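Local coordinates for L-isoleucine-4-hydroxylase (Bacillus thuringiensis, PDB 6LNH), which hydroxylates L-isoleucine to (4S)-4-hydroxy-L-isoleucine, using ferrous iron, 2-oxoglutarate, molecular oxygen and ascorbate, at residues D114-L117 / L121-N124. Numbering follows the deposited sequence.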
loop_
_atom_site.group_PDB
_atom_site.type_symbol
_atom_site.label_atom_id
_atom_site.label_comp_id
_atom_site.label_asym_id
_atom_site.label_seq_id
_atom_site.Cartn_x
_atom_site.Cartn_y
_atom_site.Cartn_z
ATOM N N ASP C 114 8.786 17.841 -28.429
ATOM C CA ASP C 114 10.233 17.856 -28.630
ATOM C C ASP C 114 10.994 17.912 -27.309
ATOM O O ASP C 114 12.049 17.282 -27.168
ATOM C CB ASP C 114 10.620 19.037 -29.519
ATOM C CG ASP C 114 10.330 18.781 -30.982
ATOM O OD1 ASP C 114 10.589 17.653 -31.455
ATOM O OD2 ASP C 114 9.836 19.708 -31.656
ATOM N N SER C 115 10.480 18.660 -26.328
ATOM C CA SER C 115 11.173 18.775 -25.046
ATOM C C SER C 115 11.265 17.436 -24.324
ATOM O O SER C 115 12.226 17.194 -23.587
ATOM C CB SER C 115 10.472 19.806 -24.164
ATOM O OG SER C 115 9.079 19.556 -24.110
ATOM N N PHE C 116 10.283 16.556 -24.525
ATOM C CA PHE C 116 10.335 15.219 -23.946
ATOM C C PHE C 116 11.319 14.334 -24.703
ATOM O O PHE C 116 12.050 13.550 -24.089
ATOM C CB PHE C 116 8.924 14.609 -23.927
ATOM C CG PHE C 116 8.854 13.195 -23.379
ATOM C CD1 PHE C 116 9.332 12.104 -24.097
ATOM C CD2 PHE C 116 8.291 12.965 -22.135
ATOM C CE1 PHE C 116 9.256 10.820 -23.579
ATOM C CE2 PHE C 116 8.210 11.684 -21.612
ATOM C CZ PHE C 116 8.692 10.610 -22.336
ATOM N N LEU C 117 11.366 14.452 -26.033
ATOM C CA LEU C 117 12.228 13.568 -26.814
ATOM C C LEU C 117 13.704 13.910 -26.647
ATOM O O LEU C 117 14.554 13.013 -26.698
ATOM C CB LEU C 117 11.854 13.649 -28.296
ATOM C CG LEU C 117 10.551 13.030 -28.801
ATOM C CD1 LEU C 117 10.313 13.458 -30.241
ATOM C CD2 LEU C 117 10.597 11.517 -28.694
ATOM N N LEU C 121 17.401 12.067 -20.239
ATOM C CA LEU C 121 17.036 10.788 -19.641
ATOM C C LEU C 121 16.251 9.928 -20.627
ATOM O O LEU C 121 16.497 8.722 -20.739
ATOM C CB LEU C 121 16.234 11.017 -18.359
ATOM C CG LEU C 121 15.609 9.791 -17.696
ATOM C CD1 LEU C 121 16.682 8.856 -17.160
ATOM C CD2 LEU C 121 14.669 10.221 -16.586
ATOM N N ILE C 122 15.305 10.535 -21.350
ATOM C CA ILE C 122 14.556 9.813 -22.377
ATOM C C ILE C 122 15.482 9.319 -23.482
ATOM O O ILE C 122 15.360 8.178 -23.949
ATOM C CB ILE C 122 13.427 10.697 -22.937
ATOM C CG1 ILE C 122 12.436 11.053 -21.826
ATOM C CG2 ILE C 122 12.721 9.997 -24.091
ATOM C CD1 ILE C 122 11.991 9.858 -20.997
ATOM N N GLN C 123 16.422 10.164 -23.920
ATOM C CA GLN C 123 17.365 9.746 -24.955
ATOM C C GLN C 123 18.212 8.571 -24.485
ATOM O O GLN C 123 18.523 7.665 -25.268
ATOM C CB GLN C 123 18.274 10.909 -25.354
ATOM C CG GLN C 123 17.647 11.969 -26.241
ATOM C CD GLN C 123 18.589 13.142 -26.470
ATOM O OE1 GLN C 123 19.557 13.326 -25.732
ATOM N NE2 GLN C 123 18.313 13.934 -27.501
ATOM N N ASN C 124 18.594 8.568 -23.207
ATOM C CA ASN C 124 19.390 7.466 -22.679
ATOM C C ASN C 124 18.580 6.178 -22.600
ATOM O O ASN C 124 19.111 5.089 -22.852
ATOM C CB ASN C 124 19.939 7.831 -21.303
ATOM C CG ASN C 124 20.893 6.791 -20.766
ATOM O OD1 ASN C 124 21.623 6.153 -21.523
ATOM N ND2 ASN C 124 20.880 6.598 -19.451
#
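Ile-122 leans on both the ring and the carbonyl oxygen of Phe-116, the main touch between the short helix 114-117 and the first part of helix 120-134. Its CG1 lies over one face of the ring, displaced toward the rim, 3.9 Å from the Phe-116 centroid and 21° off the ring normal, a CH-pi contact. Its two branches reach neighbouring rim atoms: Ile-122 CG2 comes 3.6 Å from Phe-116 CE1, and Ile-122 CD1, at the end of the other branch, 3.6 Å from Phe-116 CZ. The Phe-116 side chain leaves its helix with CG anti to the backbone N (chi1 178°), which brings the ring to Ile-122, and the two side chains cross at about a right angle. Phe-116 O lies 3.4 Å from Ile-122 CB and equally close to CG1.

Leu-117 takes part through its backbone, since its side chain starts away from Ile-122 and packs on Ile-112 and on Leu-149 of strand 145-156. Its carbonyl O lies 3.3 Å from Gln-123 CG, so the aliphatic part of the glutamine makes the nearest approach at the exposed margin. Around the buried side, Phe-116 also packs on Ala-52 of helix 44-54 and on Gln-151 of strand 145-156. The contact is thus largely apolar packing across a short interhelical connection, away from the iron site, with two carbonyl oxygens set against aliphatic carbons; without hydrogen bonds or salt bridges between the segments, the hold probably comes from close fit and dispersion.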